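Local coordinates for ESAT-6/WXG100 secretion system protein (Streptococcus gallolyticus, PDB 7JQE) that forms the extracellular part of a type VIIb secretion system subunit and probably takes part in exporting bacterial toxins, at residues D169-I180 with F457-F468. Residues are numbered along the deposited sequence; the frame is centred on the assembly and turned at random.
Sequences DDSVKSALANQI and FDNIDGLDVTNF
Phe468 and Val465 are the two knobs that the start of helix 462-491 pushes into helix 169-179. Val465 drops into the hollow between Asp169, Val172, Lys173 and Leu176: its CG1 reaches the Asp169 carbonyl O at 3.5 Å, while CG2 lies against the first methylenes of Lys173. One turn on, the Phe468 ring fills the next hole, bounded by Val172, Ala175, Leu176 and Gln179. Leu176 CD1 sits over one face in a CH-pi contact, 3.8 Å from the centroid of the Phe468 ring and 13° off its normal. Val172 CG1 comes in at the ring edge, 3.7 Å from Phe468 CD2. The same Leu176 sends its other methyl, CD2, to Ile460 CG2 at 3.9 Å, so its fork straddles helix and preceding loop. This is knobs-into-holes packing between nearly perpendicular helices (94°, axes 9.2 Å apart), joining a short helix early in the chain to the last and long helix of the model, 462-491; Tyr134, from helix 102-135, also meets the Phe468 ring. Ahead of the N-cap residue Asp461, the type I turn from Phe457 to Ile460 lies against the flank of helix 169-179. Ala177 CB abuts the Phe457 ring edge, 3.4 Å from Phe457 CE1. With CG anti to its backbone N (chi1 -168°) and the chain extended beyond, Lys173 runs between that ring and Val465 to hand NZ to the Asp458 carbonyl O at 3.0 Å, from a position tilted out of the carbonyl plane. Asp464, whose CB brushes Leu176, turns its carboxylate to the backbone N of Ser183 in the second subunit.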
ATOM      1  N   ASP A 169      31.858  21.156 -16.359  1.00 81.76           N
ATOM      2  CA  ASP A 169      31.382  20.451 -15.176  1.00 72.64           C
ATOM      3  C   ASP A 169      30.827  19.083 -15.536  1.00 68.91           C
ATOM      4  O   ASP A 169      30.865  18.161 -14.711  1.00 69.12           O
ATOM      5  CB  ASP A 169      30.331  21.292 -14.454  1.00 72.31           C
ATOM      6  CG  ASP A 169      30.876  22.636 -14.005  1.00 91.08           C
ATOM      7  OD1 ASP A 169      31.326  23.417 -14.871  1.00100.24           O
ATOM      8  OD2 ASP A 169      30.857  22.912 -12.788  1.00 95.40           O
ATOM      9  N   ASP A 170      30.322  18.924 -16.763  1.00 67.90           N
ATOM     10  CA  ASP A 170      29.808  17.623 -17.183  1.00 69.54           C
ATOM     11  C   ASP A 170      30.920  16.586 -17.253  1.00 70.30           C
ATOM     12  O   ASP A 170      30.745  15.449 -16.800  1.00 64.53           O
ATOM     13  CB  ASP A 170      29.100  17.744 -18.533  1.00 76.55           C
ATOM     14  CG  ASP A 170      27.714  18.352 -18.414  1.00 82.79           C
ATOM     15  OD1 ASP A 170      27.100  18.235 -17.330  1.00 79.75           O
ATOM     16  OD2 ASP A 170      27.234  18.944 -19.406  1.00 85.23           O
ATOM     17  N   SER A 171      32.072  16.961 -17.817  1.00 66.80           N
ATOM     18  CA  SER A 171      33.194  16.031 -17.884  1.00 55.70           C
ATOM     19  C   SER A 171      33.609  15.577 -16.492  1.00 57.94           C
ATOM     20  O   SER A 171      33.856  14.386 -16.267  1.00 59.60           O
ATOM     21  CB  SER A 171      34.364  16.678 -18.620  1.00 67.95           C
ATOM     22  OG  SER A 171      33.973  17.090 -19.917  1.00 76.55           O
ATOM     23  N   VAL A 172      33.676  16.509 -15.540  1.00 53.64           N
ATOM     24  CA  VAL A 172      34.020  16.143 -14.169  1.00 52.75           C
ATOM     25  C   VAL A 172      32.962  15.214 -13.586  1.00 72.43           C
ATOM     26  O   VAL A 172      33.280  14.261 -12.863  1.00 74.06           O
ATOM     27  CB  VAL A 172      34.202  17.407 -13.308  1.00 53.53           C
ATOM     28  CG1 VAL A 172      34.526  17.029 -11.872  1.00 54.77           C
ATOM     29  CG2 VAL A 172      35.293  18.297 -13.891  1.00 54.90           C
ATOM     30  N   LYS A 173      31.688  15.475 -13.891  1.00 66.19           N
ATOM     31  CA  LYS A 173      30.627  14.617 -13.379  1.00 63.25           C
ATOM     32  C   LYS A 173      30.787  13.190 -13.890  1.00 58.88           C
ATOM     33  O   LYS A 173      30.630  12.227 -13.129  1.00 54.52           O
ATOM     34  CB  LYS A 173      29.259  15.185 -13.759  1.00 61.07           C
ATOM     35  CG  LYS A 173      28.092  14.538 -13.036  1.00 56.25           C
ATOM     36  CD  LYS A 173      26.785  15.270 -13.321  1.00 61.64           C
ATOM     37  CE  LYS A 173      25.656  14.771 -12.420  1.00 67.41           C
ATOM     38  NZ  LYS A 173      24.369  15.467 -12.704  1.00 68.87           N
ATOM     39  N   SER A 174      31.119  13.035 -15.175  1.00 49.86           N
ATOM     40  CA  SER A 174      31.369  11.702 -15.716  1.00 53.35           C
ATOM     41  C   SER A 174      32.576  11.056 -15.046  1.00 57.75           C
ATOM     42  O   SER A 174      32.575   9.849 -14.775  1.00 64.94           O
ATOM     43  CB  SER A 174      31.574  11.778 -17.227  1.00 57.80           C
ATOM     44  OG  SER A 174      30.561  12.553 -17.844  1.00 68.42           O
ATOM     45  N   ALA A 175      33.618  11.845 -14.770  1.00 56.07           N
ATOM     46  CA  ALA A 175      34.798  11.289 -14.115  1.00 58.15           C
ATOM     47  C   ALA A 175      34.481  10.858 -12.689  1.00 52.70           C
ATOM     48  O   ALA A 175      34.949   9.808 -12.235  1.00 57.29           O
ATOM     49  CB  ALA A 175      35.947  12.302 -14.136  1.00 52.63           C
ATOM     50  N   LEU A 176      33.688  11.651 -11.967  1.00 51.70           N
ATOM     51  CA  LEU A 176      33.295  11.251 -10.620  1.00 53.93           C
ATOM     52  C   LEU A 176      32.412  10.010 -10.655  1.00 64.59           C
ATOM     53  O   LEU A 176      32.563   9.109  -9.823  1.00 68.75           O
ATOM     54  CB  LEU A 176      32.582  12.405  -9.915  1.00 48.28           C
ATOM     55  CG  LEU A 176      32.204  12.175  -8.452  1.00 51.68           C
ATOM     56  CD1 LEU A 176      33.448  11.944  -7.597  1.00 57.51           C
ATOM     57  CD2 LEU A 176      31.375  13.339  -7.919  1.00 53.03           C
ATOM     58  N   ALA A 177      31.491   9.940 -11.621  1.00 61.53           N
ATOM     59  CA  ALA A 177      30.666   8.745 -11.771  1.00 63.45           C
ATOM     60  C   ALA A 177      31.526   7.507 -12.000  1.00 63.62           C
ATOM     61  O   ALA A 177      31.244   6.437 -11.449  1.00 61.49           O
ATOM     62  CB  ALA A 177      29.673   8.933 -12.918  1.00 58.08           C
ATOM     63  N   ASN A 178      32.588   7.633 -12.804  1.00 62.36           N
ATOM     64  CA  ASN A 178      33.448   6.482 -13.068  1.00 51.83           C
ATOM     65  C   ASN A 178      34.072   5.943 -11.790  1.00 54.51           C
ATOM     66  O   ASN A 178      34.398   4.754 -11.712  1.00 62.68           O
ATOM     67  CB  ASN A 178      34.539   6.852 -14.071  1.00 52.70           C
ATOM     68  CG  ASN A 178      34.013   6.965 -15.487  1.00 70.65           C
ATOM     69  OD1 ASN A 178      33.052   6.294 -15.855  1.00 87.18           O
ATOM     70  ND2 ASN A 178      34.640   7.819 -16.287  1.00 67.71           N
ATOM     71  N   GLN A 179      34.247   6.795 -10.781  1.00 54.22           N
ATOM     72  CA  GLN A 179      34.832   6.350  -9.523  1.00 57.09           C
ATOM     73  C   GLN A 179      33.854   5.550  -8.675  1.00 63.17           C
ATOM     74  O   GLN A 179      34.286   4.825  -7.774  1.00 66.83           O
ATOM     75  CB  GLN A 179      35.342   7.553  -8.726  1.00 56.55           C
ATOM     76  CG  GLN A 179      36.293   8.457  -9.501  1.00 62.54           C
ATOM     77  CD  GLN A 179      37.608   7.779  -9.831  1.00 66.20           C
ATOM     78  OE1 GLN A 179      38.419   7.506  -8.946  1.00 60.62           O
ATOM     79  NE2 GLN A 179      37.821   7.495 -11.111  1.00 72.84           N
ATOM     80  N   ILE A 180      32.549   5.677  -8.924  1.00 67.47           N
ATOM     81  CA  ILE A 180      31.547   4.897  -8.202  1.00 60.59           C
ATOM     82  C   ILE A 180      30.665   4.172  -9.212  1.00 60.84           C
ATOM     83  O   ILE A 180      29.435   4.151  -9.087  1.00 74.58           O
ATOM     84  CB  ILE A 180      30.710   5.781  -7.258  1.00 58.07           C
ATOM     85  CG1 ILE A 180      30.199   7.023  -7.989  1.00 51.07           C
ATOM     86  CG2 ILE A 180      31.518   6.174  -6.033  1.00 58.36           C
ATOM     87  CD1 ILE A 180      29.210   7.831  -7.176  1.00 46.25           C
ATOM     88  N   PHE A 457      23.039   8.798 -11.852  1.00 54.58           N
ATOM     89  CA  PHE A 457      24.043   9.698 -12.401  1.00 61.41           C
ATOM     90  C   PHE A 457      23.645  11.156 -12.209  1.00 70.23           C
ATOM     91  O   PHE A 457      24.486  11.996 -11.871  1.00 78.32           O
ATOM     92  CB  PHE A 457      24.258   9.398 -13.884  1.00 54.51           C
ATOM     93  CG  PHE A 457      25.313  10.252 -14.521  1.00 59.12           C
ATOM     94  CD1 PHE A 457      26.649   9.900 -14.432  1.00 60.35           C
ATOM     95  CD2 PHE A 457      24.972  11.409 -15.203  1.00 63.37           C
ATOM     96  CE1 PHE A 457      27.627  10.686 -15.013  1.00 63.90           C
ATOM     97  CE2 PHE A 457      25.946  12.201 -15.791  1.00 67.16           C
ATOM     98  CZ  PHE A 457      27.276  11.840 -15.693  1.00 63.79           C
ATOM     99  N   ASP A 458      22.366  11.472 -12.413  1.00 62.74           N
ATOM    100  CA  ASP A 458      21.940  12.869 -12.388  1.00 67.92           C
ATOM    101  C   ASP A 458      21.909  13.420 -10.971  1.00 67.28           C
ATOM    102  O   ASP A 458      22.290  14.573 -10.740  1.00 68.60           O
ATOM    103  CB  ASP A 458      20.568  13.015 -13.042  1.00 78.80           C
ATOM    104  CG  ASP A 458      20.582  12.649 -14.508  1.00 91.07           C
ATOM    105  OD1 ASP A 458      21.581  12.963 -15.191  1.00 87.79           O
ATOM    106  OD2 ASP A 458      19.594  12.043 -14.975  1.00 99.53           O
ATOM    107  N   ASN A 459      21.447  12.620 -10.012  1.00 66.15           N
ATOM    108  CA  ASN A 459      21.327  13.101  -8.643  1.00 64.78           C
ATOM    109  C   ASN A 459      22.670  13.271  -7.947  1.00 64.39           C
ATOM    110  O   ASN A 459      22.691  13.693  -6.785  1.00 71.10           O
ATOM    111  CB  ASN A 459      20.436  12.161  -7.835  1.00 66.37           C
ATOM    112  CG  ASN A 459      19.014  12.129  -8.351  1.00 68.60           C
ATOM    113  OD1 ASN A 459      18.328  11.113  -8.253  1.00 62.72           O
ATOM    114  ND2 ASN A 459      18.566  13.245  -8.920  1.00 64.12           N
ATOM    115  N   ILE A 460      23.781  12.952  -8.611  1.00 56.61           N
ATOM    116  CA  ILE A 460      25.094  13.261  -8.054  1.00 59.21           C
ATOM    117  C   ILE A 460      25.167  14.759  -7.799  1.00 58.57           C
ATOM    118  O   ILE A 460      25.036  15.568  -8.725  1.00 57.64           O
ATOM    119  CB  ILE A 460      26.205  12.790  -8.998  1.00 62.28           C
ATOM    120  CG1 ILE A 460      26.135  11.273  -9.193  1.00 54.11           C
ATOM    121  CG2 ILE A 460      27.566  13.199  -8.466  1.00 59.63           C
ATOM    122  CD1 ILE A 460      27.312  10.708  -9.957  1.00 53.78           C
ATOM    123  N   ASP A 461      25.373  15.136  -6.539  1.00 50.65           N
ATOM    124  CA  ASP A 461      25.226  16.532  -6.147  1.00 51.88           C
ATOM    125  C   ASP A 461      26.204  17.423  -6.906  1.00 64.08           C
ATOM    126  O   ASP A 461      27.338  17.037  -7.197  1.00 76.51           O
ATOM    127  CB  ASP A 461      25.440  16.684  -4.642  1.00 67.46           C
ATOM    128  CG  ASP A 461      24.823  17.956  -4.094  1.00 81.77           C
ATOM    129  OD1 ASP A 461      23.637  17.919  -3.705  1.00 87.49           O
ATOM    130  OD2 ASP A 461      25.519  18.993  -4.057  1.00 90.01           O
ATOM    131  N   GLY A 462      25.753  18.639  -7.223  1.00 64.25           N
ATOM    132  CA  GLY A 462      26.603  19.578  -7.930  1.00 59.23           C
ATOM    133  C   GLY A 462      27.794  20.042  -7.114  1.00 63.89           C
ATOM    134  O   GLY A 462      28.865  20.303  -7.669  1.00 61.15           O
ATOM    135  N   LEU A 463      27.630  20.153  -5.794  1.00 67.93           N
ATOM    136  CA  LEU A 463      28.740  20.582  -4.950  1.00 63.11           C
ATOM    137  C   LEU A 463      29.866  19.557  -4.960  1.00 67.87           C
ATOM    138  O   LEU A 463      31.046  19.921  -4.944  1.00 74.31           O
ATOM    139  CB  LEU A 463      28.245  20.834  -3.525  1.00 64.72           C
ATOM    140  CG  LEU A 463      29.276  21.302  -2.495  1.00 72.93           C
ATOM    141  CD1 LEU A 463      30.000  22.558  -2.968  1.00 69.14           C
ATOM    142  CD2 LEU A 463      28.614  21.538  -1.145  1.00 70.33           C
ATOM    143  N   ASP A 464      29.518  18.267  -4.981  1.00 73.11           N
ATOM    144  CA  ASP A 464      30.543  17.231  -5.063  1.00 68.44           C
ATOM    145  C   ASP A 464      31.317  17.329  -6.369  1.00 63.19           C
ATOM    146  O   ASP A 464      32.544  17.170  -6.385  1.00 60.05           O
ATOM    147  CB  ASP A 464      29.910  15.847  -4.917  1.00 65.25           C
ATOM    148  CG  ASP A 464      29.591  15.497  -3.472  1.00 79.20           C
ATOM    149  OD1 ASP A 464      29.975  16.270  -2.567  1.00 82.25           O
ATOM    150  OD2 ASP A 464      28.952  14.447  -3.239  1.00 84.96           O
ATOM    151  N   VAL A 465      30.616  17.586  -7.476  1.00 60.06           N
ATOM    152  CA  VAL A 465      31.296  17.763  -8.756  1.00 58.83           C
ATOM    153  C   VAL A 465      32.214  18.978  -8.705  1.00 68.65           C
ATOM    154  O   VAL A 465      33.328  18.958  -9.241  1.00 73.64           O
ATOM    155  CB  VAL A 465      30.272  17.875  -9.901  1.00 57.17           C
ATOM    156  CG1 VAL A 465      30.957  18.329 -11.185  1.00 61.53           C
ATOM    157  CG2 VAL A 465      29.563  16.543 -10.109  1.00 61.28           C
ATOM    158  N   THR A 466      31.761  20.056  -8.063  1.00 72.24           N
ATOM    159  CA  THR A 466      32.593  21.249  -7.943  1.00 72.41           C
ATOM    160  C   THR A 466      33.858  20.954  -7.148  1.00 73.41           C
ATOM    161  O   THR A 466      34.969  21.283  -7.578  1.00 75.92           O
ATOM    162  CB  THR A 466      31.802  22.382  -7.286  1.00 74.39           C
ATOM    163  OG1 THR A 466      30.934  22.986  -8.252  1.00 73.33           O
ATOM    164  CG2 THR A 466      32.749  23.431  -6.721  1.00 80.43           C
ATOM    165  N   ASN A 467      33.708  20.329  -5.977  1.00 72.74           N
ATOM    166  CA  ASN A 467      34.867  20.033  -5.140  1.00 67.28           C
ATOM    167  C   ASN A 467      35.792  19.021  -5.804  1.00 73.37           C
ATOM    168  O   ASN A 467      37.017  19.097  -5.648  1.00 79.73           O
ATOM    169  CB  ASN A 467      34.408  19.536  -3.769  1.00 59.50           C
ATOM    170  CG  ASN A 467      33.837  20.648  -2.911  1.00 65.17           C
ATOM    171  OD1 ASN A 467      34.111  21.829  -3.139  1.00 71.15           O
ATOM    172  ND2 ASN A 467      33.047  20.278  -1.912  1.00 59.71           N
ATOM    173  N   PHE A 468      35.227  18.065  -6.546  1.00 58.28           N
ATOM    174  CA  PHE A 468      36.057  17.129  -7.301  1.00 66.19           C
ATOM    175  C   PHE A 468      36.832  17.857  -8.391  1.00 63.32           C
ATOM    176  O   PHE A 468      38.031  17.619  -8.582  1.00 70.48           O
ATOM    177  CB  PHE A 468      35.182  16.029  -7.902  1.00 59.81           C
ATOM    178  CG  PHE A 468      35.944  14.815  -8.362  1.00 61.54           C
ATOM    179  CD1 PHE A 468      36.576  13.988  -7.449  1.00 58.90           C
ATOM    180  CD2 PHE A 468      35.990  14.479  -9.705  1.00 56.38           C
ATOM    181  CE1 PHE A 468      37.261  12.860  -7.869  1.00 55.78           C
ATOM    182  CE2 PHE A 468      36.671  13.354 -10.129  1.00 59.90           C
ATOM    183  CZ  PHE A 468      37.309  12.543  -9.207  1.00 55.94           C
TER